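Local coordinates for protein thioredoxin reductase (Streptomyces clavuligerus, PDB 4NTD) that binds FAD and forms disulfide bonds in natural products, probably including the one that closes the antibiotic holomycin, at residues A[142-147]-A[256-261]; A[158-163]-A[250-255]. All coordinates share one frame; numbering follows the deposited sequence. Where two conformers were deposited one is given.

Overall arrangement
Contact 2 is a buried parallel pair at one edge of a five-stranded sheet; contact 1 is an antiparallel pair near the surface, with only P257 of its touching residues buried. They share one run of chain, since strand 252-254 leads directly into strand 258-261, and their centres lie about 14 Å apart. Their chemistry differs with their place: contact 1 adds a salt bridge at the surface and a carboxylate, D143, beside FAD, whereas contact 2 relies on leucine, valine and phenylalanine side chains and ends at the cysteine bonded to glutathione. The H161 imidazole is the junction, with P257 and M259 of contact 1 packed against it.

Contact 1: residues A[142-147]-A[256-261]; sequences RDELPD and VPRMVP
R142 and V260 form a hydrogen-bonded antiparallel pair, R142 N reaching V260 O at 2.8 Å while V260 N returns the bond to R142 O. E144 and R258 repeat the exchange, less evenly: E144 N holds R258 O, and the bond from R258 N to E144 O stretches to 3.1 Å. A water donates to V260 O at 2.9 Å. D143 and M259 make the non-hydrogen-bonded pair between. This two-stranded antiparallel sheet probably corresponds to the connection that joins the FAD and NADPH domains in thioredoxin reductases. Charge pairing lies on the face carrying E144, R258 and V260. The E144 and R258 side chains run side by side, and OE1 of E144 meets NH1 of R258 at 2.6 Å on the syn side of the carboxylate; the bond is bent (134° at the hydrogen), with the carboxylate and guanidinium planes turned 70° apart. The bridge is described in one of two deposited conformers of R258. In it, V260 CG2 sits over the centre of the guanidinium, 3.7 Å above its plane, and also touches E144 OE2 at 3.5 Å. On the opposite face, D143 OD2 lies 3.6 Å from P257 CG and also meets CG of M259. With CG beside the backbone N (chi1 -65°), the D143 carboxylate lies alongside the P257 ring and the M259 chain. D143 OD1 makes a salt bridge to R65, a residue that binds FAD and glutathione, and D143 itself touches FAD. Apolar packing is brief: L145 CD2 rests 3.8 Å from CG of the P257 ring.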
loop_
_atom_site.group_PDB
_atom_site.type_symbol
_atom_site.label_atom_id
_atom_site.label_comp_id
_atom_site.label_asym_id
_atom_site.label_seq_id
_atom_site.Cartn_x
_atom_site.Cartn_y
_atom_site.Cartn_z
ATOM N N ARG A 142 6.725 6.151 -17.446
ATOM C CA ARG A 142 7.072 5.615 -18.763
ATOM C C ARG A 142 8.430 4.924 -18.706
ATOM O O ARG A 142 9.390 5.496 -18.187
ATOM C CB ARG A 142 7.147 6.747 -19.796
ATOM C CG ARG A 142 5.841 7.492 -20.005
ATOM C CD ARG A 142 5.906 8.449 -21.187
ATOM N NE ARG A 142 4.566 8.846 -21.605
ATOM C CZ ARG A 142 4.090 10.084 -21.552
ATOM N NH1 ARG A 142 4.846 11.075 -21.103
ATOM N NH2 ARG A 142 2.850 10.330 -21.956
ATOM N N ASP A 143 8.508 3.707 -19.243
ATOM C CA ASP A 143 9.776 2.991 -19.379
ATOM C C ASP A 143 10.395 3.347 -20.723
ATOM O O ASP A 143 9.856 2.986 -21.770
ATOM C CB ASP A 143 9.564 1.477 -19.321
ATOM C CG ASP A 143 9.047 1.011 -17.979
ATOM O OD1 ASP A 143 7.836 0.722 -17.873
ATOM O OD2 ASP A 143 9.851 0.935 -17.027
ATOM N N GLU A 144 11.515 4.064 -20.700
ATOM C CA GLU A 144 12.246 4.363 -21.928
ATOM C C GLU A 144 13.274 3.265 -22.159
ATOM O O GLU A 144 14.225 3.121 -21.388
ATOM C CB GLU A 144 12.906 5.736 -21.848
ATOM C CG GLU A 144 11.904 6.872 -21.721
ATOM C CD GLU A 144 12.547 8.247 -21.778
ATOM O OE1 GLU A 144 13.786 8.339 -21.901
ATOM O OE2 GLU A 144 11.805 9.248 -21.698
ATOM N N LEU A 145 13.062 2.489 -23.218
ATOM C CA LEU A 145 13.850 1.290 -23.486
ATOM C C LEU A 145 15.008 1.592 -24.431
ATOM O O LEU A 145 14.943 2.549 -25.208
ATOM C CB LEU A 145 12.958 0.206 -24.095
ATOM C CG LEU A 145 11.725 -0.199 -23.281
ATOM C CD1 LEU A 145 10.879 -1.191 -24.064
ATOM C CD2 LEU A 145 12.128 -0.783 -21.935
ATOM N N PRO A 146 16.074 0.773 -24.370
ATOM C CA PRO A 146 17.205 0.982 -25.276
ATOM C C PRO A 146 16.835 0.707 -26.731
ATOM O O PRO A 146 16.083 -0.229 -27.014
ATOM C CB PRO A 146 18.262 -0.013 -24.777
ATOM C CG PRO A 146 17.523 -1.019 -23.971
ATOM C CD PRO A 146 16.299 -0.344 -23.434
ATOM N N ASP A 147 17.363 1.525 -27.638
ATOM C CA ASP A 147 17.051 1.412 -29.060
ATOM C C ASP A 147 17.899 0.311 -29.700
ATOM O O ASP A 147 18.871 0.582 -30.413
ATOM C CB ASP A 147 17.267 2.763 -29.756
ATOM C CG ASP A 147 16.749 2.783 -31.188
ATOM O OD1 ASP A 147 15.900 1.938 -31.547
ATOM O OD2 ASP A 147 17.192 3.662 -31.957
ATOM N N VAL A 256 17.358 -2.342 -17.347
ATOM C CA VAL A 256 16.871 -1.306 -16.448
ATOM C C VAL A 256 16.520 -0.105 -17.323
ATOM O O VAL A 256 17.412 0.620 -17.766
ATOM C CB VAL A 256 17.920 -0.906 -15.390
ATOM C CG1 VAL A 256 17.360 0.171 -14.471
ATOM C CG2 VAL A 256 18.346 -2.121 -14.580
ATOM N N PRO A 257 15.220 0.098 -17.603
ATOM C CA PRO A 257 14.849 1.253 -18.419
ATOM C C PRO A 257 15.121 2.572 -17.713
ATOM O O PRO A 257 15.292 2.591 -16.491
ATOM C CB PRO A 257 13.330 1.086 -18.606
ATOM C CG PRO A 257 13.018 -0.319 -18.220
ATOM C CD PRO A 257 14.044 -0.693 -17.200
ATOM N N ARG A 258 15.190 3.660 -18.477
ATOM C CA ARG A 258 15.128 4.993 -17.886
ATOM C C ARG A 258 13.664 5.220 -17.541
ATOM O O ARG A 258 12.812 5.300 -18.430
ATOM C CB ARG A 258 15.639 6.087 -18.833
ATOM C CG ARG A 258 15.487 7.493 -18.257
ATOM C CD ARG A 258 16.119 8.575 -19.122
ATOM N NE ARG A 258 15.758 9.908 -18.640
ATOM C CZ ARG A 258 15.001 10.772 -19.312
ATOM N NH1 ARG A 258 14.536 10.457 -20.511
ATOM N NH2 ARG A 258 14.721 11.957 -18.789
ATOM N N MET A 259 13.367 5.288 -16.247
ATOM C CA MET A 259 11.987 5.402 -15.779
ATOM C C MET A 259 11.626 6.851 -15.516
ATOM O O MET A 259 12.175 7.484 -14.614
ATOM C CB MET A 259 11.777 4.561 -14.525
ATOM C CG MET A 259 11.821 3.075 -14.814
ATOM S SD MET A 259 11.888 2.098 -13.310
ATOM C CE MET A 259 13.223 0.998 -13.749
ATOM N N VAL A 260 10.692 7.361 -16.314
ATOM C CA VAL A 260 10.330 8.768 -16.292
ATOM C C VAL A 260 8.888 8.918 -15.809
ATOM O O VAL A 260 7.956 8.522 -16.512
ATOM C CB VAL A 260 10.490 9.397 -17.690
ATOM C CG1 VAL A 260 10.233 10.896 -17.636
ATOM C CG2 VAL A 260 11.885 9.116 -18.237
ATOM N N PRO A 261 8.698 9.487 -14.604
ATOM C CA PRO A 261 7.335 9.660 -14.097
ATOM C C PRO A 261 6.540 10.655 -14.931
ATOM O O PRO A 261 7.099 11.641 -15.419
ATOM C CB PRO A 261 7.545 10.206 -12.680
ATOM C CG PRO A 261 8.906 10.809 -12.690
ATOM C CD PRO A 261 9.710 10.006 -13.666
HETATM O O HOH W 1 7.117 10.192 -18.676
#

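Contact 2: residues A[158-163]-A[250-255]; sequences DLLHCP and RSTVFV. With GSH (glutathione), chain B.
L160 and F254 face each other in register across a parallel strand pair, with V255 next along. L160 lays CB over the F254 ring off-centre, 4.2 Å from the centroid, while its CD1 reaches T252 CG2 at 3.7 Å. The carbonyl of H161 comes to the ring's edge, O 3.4 Å from F254 CD1. L160 is gripped through its backbone: its N bonds V253 O, and its O accepts the N-H of V255 at 2.9 Å besides a CA-H contact from F254. V255 CG2 meets L159 CD1 at 3.9 Å, the two side chains crossing at about a right angle, and V255 O lies at the edge of the H161 imidazole, 3.2 Å from CD2. Beyond H161, C162 is the N-cap of helix 163-166; its SG, anti to the backbone N (chi1 167°), is bonded covalently to glutathione SG2; the C162-C165 disulfide is an alternative state without glutathione on this sulfur. Strand 159-160 is the outermost of a parallel five-stranded sheet, in the domain that binds NADPH in thioredoxin reductases; strand 252-254 lies between it and strand 175-178, while L191 of helix 184-191 packs on F254, and L237 and V240 of strand 236-242 pack on V253.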
loop_
_atom_site.group_PDB
_atom_site.type_symbol
_atom_site.label_atom_id
_atom_site.label_comp_id
_atom_site.label_asym_id
_atom_site.label_seq_id
_atom_site.Cartn_x
_atom_site.Cartn_y
_atom_site.Cartn_z
ATOM N N ASP A 158 9.637 -11.630 -23.050
ATOM C CA ASP A 158 10.936 -12.163 -22.618
ATOM C C ASP A 158 12.079 -11.131 -22.688
ATOM O O ASP A 158 13.249 -11.483 -22.522
ATOM C CB ASP A 158 11.283 -13.450 -23.387
ATOM C CG ASP A 158 10.971 -13.358 -24.869
ATOM O OD1 ASP A 158 10.662 -14.405 -25.477
ATOM O OD2 ASP A 158 11.021 -12.247 -25.431
ATOM N N LEU A 159 11.730 -9.868 -22.940
ATOM C CA LEU A 159 12.596 -8.731 -22.644
ATOM C C LEU A 159 11.888 -7.992 -21.512
ATOM O O LEU A 159 10.809 -7.430 -21.709
ATOM C CB LEU A 159 12.791 -7.837 -23.877
ATOM C CG LEU A 159 13.843 -6.712 -23.841
ATOM C CD1 LEU A 159 13.401 -5.533 -22.984
ATOM C CD2 LEU A 159 15.211 -7.209 -23.395
ATOM N N LEU A 160 12.487 -8.019 -20.324
ATOM C CA LEU A 160 11.792 -7.642 -19.094
ATOM C C LEU A 160 12.630 -6.707 -18.230
ATOM O O LEU A 160 13.794 -6.446 -18.526
ATOM C CB LEU A 160 11.451 -8.907 -18.301
ATOM C CG LEU A 160 10.655 -9.981 -19.054
ATOM C CD1 LEU A 160 10.642 -11.293 -18.287
ATOM C CD2 LEU A 160 9.238 -9.506 -19.333
ATOM N N HIS A 161 12.029 -6.198 -17.160
ATOM C CA HIS A 161 12.760 -5.384 -16.191
ATOM C C HIS A 161 12.681 -5.941 -14.769
ATOM O O HIS A 161 13.707 -6.204 -14.147
ATOM C CB HIS A 161 12.269 -3.931 -16.220
ATOM C CG HIS A 161 12.652 -3.142 -15.007
ATOM N ND1 HIS A 161 11.725 -2.511 -14.208
ATOM C CD2 HIS A 161 13.861 -2.904 -14.443
ATOM C CE1 HIS A 161 12.345 -1.907 -13.211
ATOM N NE2 HIS A 161 13.641 -2.135 -13.326
ATOM N N CYS A 162 11.463 -6.142 -14.278
ATOM C CA CYS A 162 11.201 -6.278 -12.843
ATOM C C CYS A 162 11.382 -7.751 -12.351
ATOM O O CYS A 162 10.589 -8.622 -12.703
ATOM C CB CYS A 162 9.829 -5.560 -12.569
ATOM S SG CYS A 162 9.171 -5.946 -10.934
ATOM N N PRO A 163 12.441 -8.020 -11.543
ATOM C CA PRO A 163 12.634 -9.380 -11.023
ATOM C C PRO A 163 11.555 -9.871 -10.052
ATOM O O PRO A 163 11.327 -11.075 -9.960
ATOM C CB PRO A 163 13.993 -9.297 -10.307
ATOM C CG PRO A 163 14.682 -8.141 -10.938
ATOM C CD PRO A 163 13.584 -7.156 -11.178
ATOM N N ARG A 250 20.207 -17.163 -24.812
ATOM C CA ARG A 250 19.533 -16.822 -23.556
ATOM C C ARG A 250 18.038 -17.062 -23.773
ATOM O O ARG A 250 17.554 -16.954 -24.898
ATOM C CB ARG A 250 19.744 -15.346 -23.195
ATOM C CG ARG A 250 21.167 -14.913 -22.855
ATOM C CD ARG A 250 21.617 -15.362 -21.468
ATOM N NE ARG A 250 22.388 -16.602 -21.494
ATOM C CZ ARG A 250 22.931 -17.185 -20.428
ATOM N NH1 ARG A 250 22.791 -16.656 -19.213
ATOM N NH2 ARG A 250 23.619 -18.312 -20.575
ATOM N N SER A 251 17.307 -17.380 -22.708
ATOM C CA SER A 251 15.848 -17.535 -22.800
ATOM C C SER A 251 15.122 -16.227 -22.473
ATOM O O SER A 251 14.028 -15.972 -22.982
ATOM C CB SER A 251 15.364 -18.641 -21.861
ATOM O OG SER A 251 15.438 -18.226 -20.509
ATOM N N THR A 252 15.733 -15.415 -21.614
ATOM C CA THR A 252 15.130 -14.177 -21.126
ATOM C C THR A 252 16.219 -13.125 -20.935
ATOM O O THR A 252 17.303 -13.437 -20.440
ATOM C CB THR A 252 14.424 -14.407 -19.773
ATOM O OG1 THR A 252 13.649 -15.611 -19.829
ATOM C CG2 THR A 252 13.517 -13.237 -19.420
ATOM N N VAL A 253 15.932 -11.887 -21.332
ATOM C CA VAL A 253 16.876 -10.782 -21.176
ATOM C C VAL A 253 16.220 -9.656 -20.380
ATOM O O VAL A 253 15.047 -9.339 -20.586
ATOM C CB VAL A 253 17.384 -10.274 -22.545
ATOM C CG1 VAL A 253 18.197 -8.996 -22.396
ATOM C CG2 VAL A 253 18.229 -11.345 -23.221
ATOM N N PHE A 254 16.983 -9.078 -19.457
ATOM C CA PHE A 254 16.509 -7.987 -18.616
ATOM C C PHE A 254 17.245 -6.686 -18.922
ATOM O O PHE A 254 18.415 -6.689 -19.311
ATOM C CB PHE A 254 16.682 -8.335 -17.134
ATOM C CG PHE A 254 15.705 -9.362 -16.632
ATOM C CD1 PHE A 254 14.583 -8.979 -15.909
ATOM C CD2 PHE A 254 15.911 -10.713 -16.874
ATOM C CE1 PHE A 254 13.684 -9.922 -15.440
ATOM C CE2 PHE A 254 15.014 -11.661 -16.411
ATOM C CZ PHE A 254 13.899 -11.266 -15.692
ATOM N N VAL A 255 16.535 -5.576 -18.746
ATOM C CA VAL A 255 17.117 -4.240 -18.833
ATOM C C VAL A 255 16.626 -3.407 -17.657
ATOM O O VAL A 255 15.615 -3.737 -17.036
ATOM C CB VAL A 255 16.742 -3.526 -20.154
ATOM C CG1 VAL A 255 17.267 -4.304 -21.348
ATOM C CG2 VAL A 255 15.234 -3.327 -20.273
HETATM N N1 GSH B . 14.268 -0.048 -7.707
HETATM C CA1 GSH B . 15.388 -0.971 -7.511
HETATM C C1 GSH B . 16.548 -0.171 -6.884
HETATM O O11 GSH B . 17.267 0.482 -7.679
HETATM O O12 GSH B . 16.695 -0.230 -5.638
HETATM C CB1 GSH B . 15.909 -1.509 -8.822
HETATM C CG1 GSH B . 15.848 -3.034 -8.892
HETATM C CD1 GSH B . 14.385 -3.465 -8.958
HETATM O OE1 GSH B . 13.802 -3.915 -7.974
HETATM N N2 GSH B . 13.874 -3.415 -10.191
HETATM C CA2 GSH B . 12.480 -3.759 -10.495
HETATM C C2 GSH B . 11.669 -2.563 -10.223
HETATM O O2 GSH B . 12.133 -1.435 -10.047
HETATM C CB2 GSH B . 11.800 -4.618 -9.428
HETATM S SG2 GSH B . 10.889 -6.150 -9.877
HETATM N N3 GSH B . 10.420 -2.951 -10.048
HETATM C CA3 GSH B . 9.458 -2.056 -9.564
HETATM C C3 GSH B . 8.266 -1.736 -10.506
HETATM O O31 GSH B . 8.047 -2.502 -11.615
HETATM O O32 GSH B . 7.440 -0.779 -10.204
#